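Local structure of major allergen DAU C 1 (Daucus carota, 2WQL) at the interface of chains A and B. The protein is a pathogenesis-related plant defence protein of the Bet v 1 family and the major carrot allergen, and may bind small ligands such as abscisic acid. Coordinates in Å, arbitrary orientation; residue numbers count along the deposited sequence, not the author numbering. Chains: chain A/B, Major allergen DAU C 1.

Contact 1: the interface of chains A and B. Residues chain A 5-7, 117; chain B 106-108.
The start of the loop that joins strands 95-106 and 112-122 in chain B, residues B:Pro106 to B:Ala108, lies against two strands of the chain A sheet, where it meets A:Ser5, A:Ser7 and A:Thr117. It is a worked example of how a loop can dock on a sheet surface by lending its backbone carbonyls to short hydroxyl side chains. Hydrogen bonds of this kind sit near both ends of the segment. At one, the hydroxyl OG of A:Ser5 donates to the carbonyl O of B:Ala108 at 2.7 Å, approaching in the carbonyl plane on a lone pair, with a C=O...donor angle of 122°. The serine OG stands between its own backbone N and carbonyl carbon (chi1 71°), which turns it towards the loop. At the other, OG1 of A:Thr117 donates to the carbonyl O of B:Pro106 over 3.0 Å, tilted from the carbonyl plane by 25°.

Between them the contact is mainly van der Waals. The methyl CB of B:Ala108 points at strand 5-12 and rests 3.6 Å from CB of A:Ser7, while the backbone of A:His6 flanks it, CA lying 4.0 Å from that methyl. The A:Thr117 methyl, CG2, anti to the backbone N, lies alongside the loop backbone, 3.9 Å from CA of B:Ala108. One threonine thus serves both purposes, its hydroxyl gripping B:Pro106 and its methyl packing beside B:Ala108, the residue whose surface is most hidden here. In the fold, strands 5-12 and 112-122 of chain A supply the docking surface; the neighbouring Thr116 lines the ligand pocket, so A:Thr117 probably faces the outer side of the Bet v 1 sheet.

Contact 2: the interface of chains A and B. Residues chain A 75, 77-80, 103; chain B 80, 103, 115, 117.
The protein forms a homodimer, and this loop-on-sheet contact helps to join chains A and B of the deposited assembly, setting A:Glu77 and A:Ala78 against B:Lys115, B:Thr117 and B:Val103; the structure alone does not show that this pair is the dimer in solution. Its main polar link illustrates how a long side chain can reach a turn in the partner's backbone. B:Lys115 is extended along its whole length (CG anti to the backbone N, chi1 -178°), and its terminal amine NZ donates to the carbonyl O of A:Ala78 at 2.7 Å. The amine arrives above the carbonyl plane, 53° out of it and so not on a lone pair, with CB and CG of A:Leu79 beside NZ. On the way the aliphatic chain passes A:Val103, whose CG2 methyl lies 3.7 Å from CD of the lysine; the two side chains cross obliquely. B:Thr117 adds a weak hydrogen bond from OG1 to the carbonyl O of A:Glu77.

Farther along, CG1 of B:Val103 meets the methyl CB of A:Ala78 at 3.8 Å, and its CG2 lies 3.7 Å from OG of A:Ser80, an engineered residue. At the edge of the contact, A:Asn75 helps to fix the turn: its amide oxygen OD1 accepts the backbone N-H of A:Ala78, N to OD1 2.9 Å, from above the amide plane. The chain A turn connects strands 66-75 and 80-87, whereas chain B contributes the probable outer face of strands 95-106 and 112-122.

Contact 1: the interface of chains A and B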
# COMPACT_ATOMS: atom_id res chain seq x y z
N SER A 5 2.89 22.85 -5.03
CA SER A 5 3.81 21.74 -5.16
C SER A 5 3.14 20.45 -5.67
O SER A 5 1.93 20.34 -5.71
CB SER A 5 4.51 21.49 -3.81
OG SER A 5 3.58 20.95 -2.90
N HIS A 6 3.96 19.49 -6.08
CA HIS A 6 3.43 18.24 -6.62
C HIS A 6 4.46 17.14 -6.46
O HIS A 6 5.66 17.39 -6.54
CB HIS A 6 3.10 18.41 -8.10
CG HIS A 6 2.62 17.16 -8.76
ND1 HIS A 6 1.37 16.63 -8.53
CD2 HIS A 6 3.22 16.35 -9.67
CE1 HIS A 6 1.22 15.53 -9.25
NE2 HIS A 6 2.33 15.34 -9.96
N SER A 7 4.01 15.93 -6.24
CA SER A 7 4.96 14.85 -6.20
C SER A 7 4.61 13.73 -7.15
O SER A 7 3.45 13.51 -7.47
CB SER A 7 5.13 14.32 -4.78
OG SER A 7 3.97 13.64 -4.37
N THR A 117 9.70 15.60 -5.77
CA THR A 117 8.85 16.70 -5.36
C THR A 117 9.21 17.92 -6.20
O THR A 117 10.38 18.28 -6.28
CB THR A 117 9.08 17.05 -3.87
OG1 THR A 117 8.74 15.92 -3.06
CG2 THR A 117 8.27 18.28 -3.47
N PRO B 106 12.46 17.48 1.00
CA PRO B 106 11.06 17.88 1.15
C PRO B 106 10.06 17.06 0.35
O PRO B 106 10.42 16.46 -0.65
CB PRO B 106 11.06 19.33 0.67
CG PRO B 106 12.23 19.47 -0.15
CD PRO B 106 13.26 18.54 0.36
N THR B 107 8.81 17.07 0.80
CA THR B 107 7.71 16.33 0.20
C THR B 107 6.62 17.32 -0.19
O THR B 107 6.49 18.36 0.43
CB THR B 107 7.12 15.31 1.20
OG1 THR B 107 8.07 14.27 1.45
CG2 THR B 107 5.82 14.66 0.65
N ALA B 108 5.84 16.97 -1.20
CA ALA B 108 4.77 17.82 -1.71
C ALA B 108 3.84 18.34 -0.61
O ALA B 108 3.35 19.45 -0.70
CB ALA B 108 3.96 17.08 -2.78

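Contact 2: the interface of chains A and B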
# COMPACT_ATOMS: atom_id res chain seq x y z
N ASN A 75 23.99 13.89 -4.42
CA ASN A 75 24.53 13.08 -3.35
C ASN A 75 24.55 11.64 -3.83
O ASN A 75 23.55 10.96 -3.83
CB ASN A 75 23.72 13.25 -2.06
CG ASN A 75 24.42 12.68 -0.87
OD1 ASN A 75 24.91 11.56 -0.90
ND2 ASN A 75 24.46 13.45 0.22
N GLU A 77 25.96 8.99 -2.56
CA GLU A 77 25.83 7.99 -1.53
C GLU A 77 24.39 7.84 -1.07
O GLU A 77 23.92 6.74 -0.81
CB GLU A 77 26.72 8.38 -0.35
CG GLU A 77 28.22 8.41 -0.69
CD GLU A 77 28.79 7.01 -1.02
OE1 GLU A 77 28.12 5.99 -0.71
OE2 GLU A 77 29.91 6.94 -1.58
N ALA A 78 23.67 8.96 -1.01
CA ALA A 78 22.28 8.96 -0.58
C ALA A 78 21.29 8.73 -1.71
O ALA A 78 20.11 8.55 -1.43
CB ALA A 78 21.98 10.24 0.12
N LEU A 79 21.76 8.74 -2.96
CA LEU A 79 20.93 8.65 -4.15
C LEU A 79 19.86 9.77 -4.18
O LEU A 79 18.68 9.52 -4.43
CB LEU A 79 20.26 7.28 -4.24
CG LEU A 79 21.14 6.05 -3.96
CD1 LEU A 79 20.37 4.77 -4.19
CD2 LEU A 79 22.43 6.08 -4.80
N SER A 80 20.28 11.01 -3.93
CA SER A 80 19.40 12.15 -4.08
C SER A 80 19.95 13.14 -5.09
O SER A 80 21.16 13.22 -5.32
CB SER A 80 19.14 12.85 -2.74
OG SER A 80 20.25 13.61 -2.31
N VAL A 103 14.71 11.68 -4.72
CA VAL A 103 15.44 10.67 -3.96
C VAL A 103 15.02 9.29 -4.47
O VAL A 103 13.86 9.06 -4.73
CB VAL A 103 15.21 10.82 -2.44
CG1 VAL A 103 13.74 10.59 -2.08
CG2 VAL A 103 16.12 9.89 -1.64
N SER B 80 22.16 18.24 3.94
CA SER B 80 22.87 16.96 3.99
C SER B 80 23.93 16.95 5.08
O SER B 80 24.49 17.98 5.41
CB SER B 80 23.53 16.64 2.67
OG SER B 80 24.63 17.49 2.44
N VAL B 103 20.53 12.77 4.05
CA VAL B 103 19.95 13.91 3.37
C VAL B 103 18.50 14.05 3.83
O VAL B 103 17.85 13.06 4.12
CB VAL B 103 20.08 13.75 1.82
CG1 VAL B 103 19.28 12.55 1.34
CG2 VAL B 103 19.62 15.02 1.09
N LYS B 115 16.57 10.46 4.63
CA LYS B 115 17.21 9.23 4.20
C LYS B 115 18.62 9.17 4.74
O LYS B 115 19.36 10.13 4.67
CB LYS B 115 17.25 9.11 2.68
CG LYS B 115 17.88 7.79 2.22
CD LYS B 115 17.82 7.56 0.72
CE LYS B 115 18.68 6.36 0.33
NZ LYS B 115 18.88 6.17 -1.15
N THR B 117 22.08 6.53 4.54
CA THR B 117 22.78 5.36 4.04
C THR B 117 23.97 5.12 4.94
O THR B 117 24.73 6.04 5.19
CB THR B 117 23.27 5.57 2.59
OG1 THR B 117 22.13 5.72 1.72
CG2 THR B 117 24.07 4.38 2.13

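The centres of the C-alpha atoms of contact 1 and contact 2 lie about 17 Å apart, and both draw on the same strands: 95-106 of chain B continues from B:Val103 in contact 2 to B:Pro106 in contact 1. The same threonine serves in each, as A:Thr117 in contact 1 and as B:Thr117 in contact 2, but it meets different partners in the two. This matches an interface that is not an exact two-fold. Strand 112-122 of each chain receives a loop of the other, so loop-to-sheet contacts of unlike make-up, made in both directions, contribute to the interface.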